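Local coordinates for PA1221 (Pseudomonas aeruginosa, PDB 4DG8), which is of unknown function but belongs to the ANL family of AMP-binding enzymes, with a phosphopantetheine attachment domain toward its C-terminus, at residues 281-286 / 303-308; 319-324 / 331-336; 64-69 / 98-103. All coordinates share one frame; numbering follows the deposited sequence.

Contact 1. Residues 281-286 / 303-308; sequences LLTGGD and LHLVNG. With AMP (adenosine monophosphate), chain B.
L281 and L305 both hold CG anti to the backbone N (chi1 178° and -172°). Paired on parallel strands, they share a face of the sheet and lie side by side, pointing the same way; L281 CG meets L305 CD1 at 3.7 Å. The strands, 280-284 and 304-309, are the parallel pair of a beta-alpha-beta unit whose crossover helix is 290-299, and AMP lies at their C-terminal ends. Four backbone bonds join them: L281 N to H304 O, V306 N to L281 O, T283 N to V306 O and G308 N to T283 O. The bond from T283 N is almost straight.

L281, T283, L305 and N307 share one face of the sheet, and L282 and V306 the other. On the first, L305 packs on V293 and L297 of helix 290-299, and L281 on F264 of helix 261-270; T283 adds its methyl CG2 to L305 CD1 and gives its hydroxyl to L259 O on the next strand, which suits a buried threonine. On the second, L282 CG lies 3.9 Å from V306 CB, a beta-branched residue well fitted to a strand.

After T283 come G284 and G285, whose backbone angles only glycine takes easily; G308 O lies close to where a CB of G284 would be. The adenine comes up to this bare backbone, with G285 N 3.0 Å from AMP N7. N307 suits its place because its amide faces two ways: ND2 reaches P334 O, while OD1 takes a bent bond, 137° at the hydrogen, from the exocyclic amine, AMP N6 standing 2.8 Å from N307 OD1. The same nitrogen gives a straighter bond to the backbone, AMP N6 to G308 O at 2.9 Å.

Contact 2. Residues 319-324 / 331-336; sequences CCHVVT and DDIPIG
The H321 imidazole carries P334 over one face: CB of the proline sits 3.7 Å from the ring centroid and only 14° off the ring normal, a CH-pi contact. The proline's next carbon also lies close, P334 CG being 3.6 Å from H321 NE2. At the edge of the same ring, near its plane, comes the methyl I333 CG2, 4.1 Å from H321 CD2. With CG anti to its own backbone N (chi1 178°), H321 sends its ring across to the 331-336 loop. NE2 is hydrogen-bonded to the carboxylate of D327, in the loop between the two segments, so histidine supplies a flat ring whose face takes the proline's C-H while the bond to D327 would fix the ring's rotation.

The contact lies on the connection from strand 319-322 to the short edge strand 337-338 of the five-stranded mixed sheet. I335 and G336 both face L412 of strand 412-416, a classic beta bulge. G336 has a positive phi, which favours glycine, and C320 O and H321 CB lie close to where a CB would be; its CA instead offers a CH to C320 O at 3.6 Å. C319 turns its CB toward the same corner and meets I335 O at 3.1 Å, a place for a small side chain.

Farther along, V323 and I333 cross at about a right angle and touch through methyls, V323 CG2 to I333 CG2 at 3.7 Å. Both also pack on helix 290-299, which suits two branched aliphatic residues.

Contact 3. Residues 64-69 / 98-103; sequences QLSDYL and LLSGHH
L99, in the last turn of helix 88-99, meets S66 of helix 55-72 through its CB, which lies 3.8 Å from S66 OG. Next comes S100, which carries the main link. Its OG, anti to the carbonyl carbon (chi1 -52°), sits 2.8 Å from S66 OG and accepts a hydrogen bond from it; the same S100 hydroxyl is bonded to A96 O, one turn back. Serine suits both positions, being small enough to bring the two backbones within 5.6 Å, measured between the CA atoms of S66 and S100, while satisfying a buried polar atom. L69, one turn on from S66, packs CB and CD1 against the S100 hydroxyl, its CD1 3.7 Å from S100 OG.

G101 ends the helix in a Schellman motif, its positive phi explaining the glycine. H102 follows, its ring having S100 O over one face, 3.6 Å above the plane, and L69 O at the edge. Both ring nitrogens are engaged, NE2 with Y73 O and ND1 with V78 N, tying the helix end to the chain that follows helix 55-72.

Overall arrangement
Contacts 1 and 2 are neighbours on one sheet, their centres 8 Å apart. Strand 304-309 belongs to contact 1 and is followed in the chain by strand 319-322 of contact 2; the two join through probable hydrogen bonds, L305 O to V323 N at 2.8 Å and N307 N to H321 O at 2.9 Å. Contact 1 holds five of the sixteen AMP pocket residues, and I335 of contact 2 comes within about 4 Å of the ligand. Contact 3 lies on the opposite side of the chain's centre, its centre 33 Å from that of contact 1 and 39 Å from that of contact 2, in helical packing beside the seven-stranded sheet.

Contact 1. Residues 281-286 / 303-308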
# COMPACT_ATOMS: atom_id res chain seq x y z
N LEU A 281 -0.67 5.76 -16.04
CA LEU A 281 -0.12 6.24 -14.78
C LEU A 281 -1.27 6.35 -13.78
O LEU A 281 -2.27 7.04 -14.02
CB LEU A 281 0.54 7.61 -15.00
CG LEU A 281 1.14 8.32 -13.78
CD1 LEU A 281 2.02 7.37 -12.94
CD2 LEU A 281 1.94 9.54 -14.21
N LEU A 282 -1.15 5.62 -12.68
CA LEU A 282 -2.12 5.69 -11.59
C LEU A 282 -1.47 6.42 -10.44
O LEU A 282 -0.29 6.22 -10.14
CB LEU A 282 -2.58 4.29 -11.17
CG LEU A 282 -3.09 3.43 -12.33
CD1 LEU A 282 -1.95 2.60 -12.90
CD2 LEU A 282 -4.20 2.53 -11.87
N THR A 283 -2.24 7.31 -9.83
CA THR A 283 -1.76 8.11 -8.71
C THR A 283 -2.89 8.23 -7.69
O THR A 283 -4.02 7.80 -7.95
CB THR A 283 -1.30 9.50 -9.17
OG1 THR A 283 -0.76 10.20 -8.04
CG2 THR A 283 -2.47 10.30 -9.75
N GLY A 284 -2.58 8.73 -6.50
CA GLY A 284 -3.56 8.75 -5.43
C GLY A 284 -2.90 8.64 -4.07
O GLY A 284 -1.75 9.05 -3.89
N GLY A 285 -3.64 8.11 -3.09
CA GLY A 285 -3.09 7.96 -1.75
C GLY A 285 -3.32 9.20 -0.91
O GLY A 285 -3.36 9.12 0.30
N ASP A 286 -3.47 10.34 -1.58
CA ASP A 286 -3.88 11.60 -0.97
C ASP A 286 -4.73 12.33 -1.99
O ASP A 286 -4.79 11.93 -3.16
CB ASP A 286 -2.67 12.48 -0.63
CG ASP A 286 -2.15 12.23 0.76
OD1 ASP A 286 -2.88 12.51 1.75
OD2 ASP A 286 -0.99 11.76 0.85
N LEU A 303 -1.60 10.42 -22.46
CA LEU A 303 -1.39 9.64 -21.24
C LEU A 303 -2.74 9.30 -20.60
O LEU A 303 -3.61 10.15 -20.49
CB LEU A 303 -0.47 10.39 -20.26
CG LEU A 303 -0.34 9.76 -18.88
CD1 LEU A 303 0.26 8.35 -18.98
CD2 LEU A 303 0.49 10.64 -17.95
N HIS A 304 -2.92 8.05 -20.20
CA HIS A 304 -4.09 7.70 -19.41
C HIS A 304 -3.70 7.77 -17.93
O HIS A 304 -2.89 6.99 -17.44
CB HIS A 304 -4.64 6.32 -19.81
CG HIS A 304 -5.33 6.32 -21.14
ND1 HIS A 304 -4.66 6.05 -22.32
CD2 HIS A 304 -6.61 6.57 -21.48
CE1 HIS A 304 -5.51 6.13 -23.33
NE2 HIS A 304 -6.70 6.45 -22.85
N LEU A 305 -4.28 8.75 -17.25
CA LEU A 305 -4.06 8.99 -15.84
C LEU A 305 -5.28 8.52 -15.02
O LEU A 305 -6.42 8.84 -15.35
CB LEU A 305 -3.81 10.47 -15.62
CG LEU A 305 -3.36 10.91 -14.23
CD1 LEU A 305 -2.11 10.19 -13.83
CD2 LEU A 305 -3.14 12.42 -14.22
N VAL A 306 -5.02 7.77 -13.95
CA VAL A 306 -6.09 7.26 -13.10
C VAL A 306 -5.93 7.73 -11.65
O VAL A 306 -4.85 7.57 -11.06
CB VAL A 306 -6.08 5.73 -13.11
CG1 VAL A 306 -7.25 5.17 -12.29
CG2 VAL A 306 -6.11 5.22 -14.54
N ASN A 307 -6.99 8.28 -11.08
CA ASN A 307 -6.99 8.61 -9.66
C ASN A 307 -7.51 7.36 -8.95
O ASN A 307 -8.67 7.01 -9.10
CB ASN A 307 -7.90 9.83 -9.39
CG ASN A 307 -7.87 10.29 -7.93
OD1 ASN A 307 -7.11 9.78 -7.11
ND2 ASN A 307 -8.70 11.30 -7.61
N GLY A 308 -6.63 6.64 -8.26
CA GLY A 308 -7.07 5.52 -7.44
C GLY A 308 -7.27 5.90 -5.98
O GLY A 308 -6.38 6.50 -5.36
P AMP B . -3.82 3.27 2.79
O1P AMP B . -2.47 3.34 3.47
O2P AMP B . -3.87 2.90 1.31
O3P AMP B . -4.66 2.31 3.61
O5' AMP B . -4.61 4.63 3.02
C5' AMP B . -5.99 4.73 2.70
C4' AMP B . -6.51 6.12 2.93
O4' AMP B . -5.74 7.08 2.16
C3' AMP B . -7.95 6.36 2.50
O3' AMP B . -8.89 5.88 3.46
C2' AMP B . -7.98 7.86 2.29
O2' AMP B . -8.09 8.54 3.54
C1' AMP B . -6.59 8.12 1.71
N9 AMP B . -6.59 8.11 0.23
C8 AMP B . -6.17 7.08 -0.53
N7 AMP B . -6.29 7.36 -1.86
C5 AMP B . -6.81 8.59 -1.97
C6 AMP B . -7.19 9.49 -3.09
N6 AMP B . -7.04 9.10 -4.38
N1 AMP B . -7.70 10.71 -2.79
C2 AMP B . -7.84 11.09 -1.50
N3 AMP B . -7.51 10.33 -0.44
C4 AMP B . -7.00 9.09 -0.59

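Contact 2. Residues 319-324 / 331-336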
# COMPACT_ATOMS: atom_id res chain seq x y z
N CYS A 319 -12.29 2.84 -5.25
CA CYS A 319 -12.73 3.51 -6.47
C CYS A 319 -11.55 3.97 -7.33
O CYS A 319 -10.49 4.32 -6.81
CB CYS A 319 -13.60 4.73 -6.13
SG CYS A 319 -15.01 4.37 -5.08
N CYS A 320 -11.75 3.97 -8.65
CA CYS A 320 -10.81 4.63 -9.55
C CYS A 320 -11.56 5.51 -10.52
O CYS A 320 -12.75 5.29 -10.80
CB CYS A 320 -9.98 3.63 -10.35
SG CYS A 320 -8.88 2.66 -9.33
N HIS A 321 -10.86 6.52 -11.03
CA HIS A 321 -11.42 7.43 -12.02
C HIS A 321 -10.40 7.71 -13.12
O HIS A 321 -9.29 8.15 -12.84
CB HIS A 321 -11.87 8.74 -11.34
CG HIS A 321 -12.42 9.76 -12.29
ND1 HIS A 321 -13.58 9.56 -13.00
CD2 HIS A 321 -11.96 10.98 -12.65
CE1 HIS A 321 -13.81 10.61 -13.77
NE2 HIS A 321 -12.84 11.49 -13.57
N VAL A 322 -10.76 7.45 -14.36
CA VAL A 322 -9.88 7.82 -15.46
C VAL A 322 -10.05 9.32 -15.70
O VAL A 322 -11.15 9.79 -15.96
CB VAL A 322 -10.18 7.00 -16.73
CG1 VAL A 322 -9.50 7.61 -17.93
CG2 VAL A 322 -9.74 5.54 -16.53
N VAL A 323 -8.96 10.06 -15.57
CA VAL A 323 -9.04 11.52 -15.61
C VAL A 323 -9.38 12.04 -17.00
O VAL A 323 -8.73 11.66 -17.97
CB VAL A 323 -7.73 12.18 -15.14
CG1 VAL A 323 -7.82 13.71 -15.32
CG2 VAL A 323 -7.45 11.81 -13.69
N THR A 324 -10.40 12.90 -17.10
CA THR A 324 -10.74 13.47 -18.40
C THR A 324 -10.31 14.92 -18.57
O THR A 324 -9.88 15.59 -17.63
CB THR A 324 -12.26 13.47 -18.68
OG1 THR A 324 -12.95 14.21 -17.65
CG2 THR A 324 -12.80 12.06 -18.76
N ASP A 331 -12.34 21.62 -8.99
CA ASP A 331 -11.58 21.96 -7.78
C ASP A 331 -10.87 20.71 -7.26
O ASP A 331 -9.94 20.80 -6.47
CB ASP A 331 -12.50 22.48 -6.66
CG ASP A 331 -12.88 23.95 -6.82
OD1 ASP A 331 -12.56 24.58 -7.85
OD2 ASP A 331 -13.53 24.47 -5.88
N ASP A 332 -11.35 19.54 -7.69
CA ASP A 332 -10.77 18.27 -7.28
C ASP A 332 -10.98 17.25 -8.39
O ASP A 332 -11.96 17.33 -9.10
CB ASP A 332 -11.47 17.74 -6.02
CG ASP A 332 -12.96 17.45 -6.25
OD1 ASP A 332 -13.76 18.41 -6.29
OD2 ASP A 332 -13.34 16.26 -6.39
N ILE A 333 -10.06 16.29 -8.51
CA ILE A 333 -10.24 15.17 -9.45
C ILE A 333 -11.15 14.13 -8.80
O ILE A 333 -10.85 13.67 -7.69
CB ILE A 333 -8.91 14.47 -9.76
CG1 ILE A 333 -7.85 15.48 -10.24
CG2 ILE A 333 -9.11 13.33 -10.77
CD1 ILE A 333 -8.26 16.25 -11.50
N PRO A 334 -12.26 13.76 -9.48
CA PRO A 334 -13.14 12.71 -8.93
C PRO A 334 -12.33 11.47 -8.57
O PRO A 334 -11.26 11.24 -9.17
CB PRO A 334 -14.07 12.38 -10.11
CG PRO A 334 -14.12 13.65 -10.93
CD PRO A 334 -12.73 14.27 -10.78
N ILE A 335 -12.79 10.73 -7.56
CA ILE A 335 -12.23 9.40 -7.28
C ILE A 335 -13.07 8.35 -8.00
O ILE A 335 -12.78 7.15 -7.93
CB ILE A 335 -12.10 9.09 -5.77
CG1 ILE A 335 -13.46 9.15 -5.06
CG2 ILE A 335 -11.08 10.04 -5.12
CD1 ILE A 335 -13.40 8.85 -3.53
N GLY A 336 -14.07 8.81 -8.72
CA GLY A 336 -14.81 7.97 -9.66
C GLY A 336 -15.80 6.96 -9.09
O GLY A 336 -16.67 7.31 -8.29

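Contact 3. Residues 64-69 / 98-103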
# COMPACT_ATOMS: atom_id res chain seq x y z
N GLN A 64 10.40 -24.51 -6.55
CA GLN A 64 11.49 -25.07 -5.73
C GLN A 64 11.54 -24.48 -4.30
O GLN A 64 11.60 -25.22 -3.27
CB GLN A 64 12.83 -24.87 -6.44
CG GLN A 64 14.00 -25.50 -5.69
CD GLN A 64 15.31 -25.31 -6.41
OE1 GLN A 64 15.35 -24.88 -7.57
NE2 GLN A 64 16.41 -25.61 -5.72
N LEU A 65 11.50 -23.15 -4.23
CA LEU A 65 11.45 -22.50 -2.93
C LEU A 65 10.22 -22.98 -2.13
O LEU A 65 10.28 -23.18 -0.92
CB LEU A 65 11.44 -20.98 -3.09
CG LEU A 65 11.34 -20.18 -1.79
CD1 LEU A 65 12.43 -20.64 -0.82
CD2 LEU A 65 11.47 -18.68 -2.07
N SER A 66 9.10 -23.16 -2.83
CA SER A 66 7.89 -23.63 -2.19
C SER A 66 8.11 -25.03 -1.63
O SER A 66 7.53 -25.39 -0.61
CB SER A 66 6.69 -23.59 -3.14
OG SER A 66 5.55 -24.23 -2.57
N ASP A 67 8.95 -25.81 -2.30
CA ASP A 67 9.27 -27.14 -1.80
C ASP A 67 9.92 -27.00 -0.43
O ASP A 67 9.58 -27.72 0.53
CB ASP A 67 10.22 -27.87 -2.74
CG ASP A 67 9.54 -28.34 -3.99
OD1 ASP A 67 8.30 -28.48 -3.97
OD2 ASP A 67 10.25 -28.59 -5.00
N TYR A 68 10.86 -26.06 -0.33
CA TYR A 68 11.47 -25.77 0.98
C TYR A 68 10.45 -25.28 2.06
O TYR A 68 10.40 -25.78 3.22
CB TYR A 68 12.63 -24.79 0.78
CG TYR A 68 13.17 -24.19 2.06
CD1 TYR A 68 14.24 -24.78 2.73
CD2 TYR A 68 12.62 -23.03 2.58
CE1 TYR A 68 14.73 -24.23 3.89
CE2 TYR A 68 13.10 -22.47 3.74
CZ TYR A 68 14.15 -23.07 4.40
OH TYR A 68 14.62 -22.50 5.56
N LEU A 69 9.63 -24.30 1.68
CA LEU A 69 8.64 -23.76 2.61
C LEU A 69 7.69 -24.85 3.11
O LEU A 69 7.36 -24.91 4.30
CB LEU A 69 7.83 -22.64 1.94
CG LEU A 69 8.62 -21.44 1.42
CD1 LEU A 69 7.65 -20.37 0.90
CD2 LEU A 69 9.52 -20.88 2.53
N LEU A 98 2.95 -17.81 -1.68
CA LEU A 98 1.56 -18.05 -2.09
C LEU A 98 1.27 -19.49 -2.54
O LEU A 98 0.23 -20.05 -2.19
CB LEU A 98 1.14 -17.06 -3.18
CG LEU A 98 1.22 -15.59 -2.76
CD1 LEU A 98 0.61 -14.77 -3.86
CD2 LEU A 98 0.51 -15.36 -1.43
N LEU A 99 2.19 -20.05 -3.32
CA LEU A 99 2.12 -21.43 -3.78
C LEU A 99 2.00 -22.43 -2.63
O LEU A 99 1.41 -23.51 -2.80
CB LEU A 99 3.37 -21.80 -4.57
CG LEU A 99 3.47 -21.33 -6.03
CD1 LEU A 99 4.90 -21.54 -6.60
CD2 LEU A 99 2.43 -22.07 -6.87
N SER A 100 2.61 -22.08 -1.50
CA SER A 100 2.61 -22.94 -0.31
C SER A 100 1.34 -22.83 0.56
O SER A 100 1.22 -23.53 1.57
CB SER A 100 3.84 -22.64 0.54
OG SER A 100 5.01 -22.69 -0.25
N GLY A 101 0.41 -21.96 0.18
CA GLY A 101 -0.79 -21.75 0.97
C GLY A 101 -0.50 -20.79 2.12
O GLY A 101 -1.34 -20.53 2.98
N HIS A 102 0.70 -20.23 2.12
CA HIS A 102 1.07 -19.30 3.17
C HIS A 102 0.86 -17.85 2.72
O HIS A 102 0.53 -17.60 1.56
CB HIS A 102 2.52 -19.58 3.59
CG HIS A 102 2.74 -20.98 4.07
ND1 HIS A 102 1.78 -21.67 4.78
CD2 HIS A 102 3.78 -21.83 3.91
CE1 HIS A 102 2.23 -22.88 5.05
NE2 HIS A 102 3.43 -23.01 4.54
N HIS A 103 1.06 -16.90 3.63
CA HIS A 103 0.88 -15.49 3.32
C HIS A 103 2.11 -14.69 3.70
O HIS A 103 2.81 -15.01 4.66
CB HIS A 103 -0.39 -14.89 3.97
CG HIS A 103 -0.58 -15.24 5.42
ND1 HIS A 103 -1.20 -16.40 5.83
CD2 HIS A 103 -0.29 -14.55 6.56
CE1 HIS A 103 -1.27 -16.43 7.15
NE2 HIS A 103 -0.72 -15.32 7.62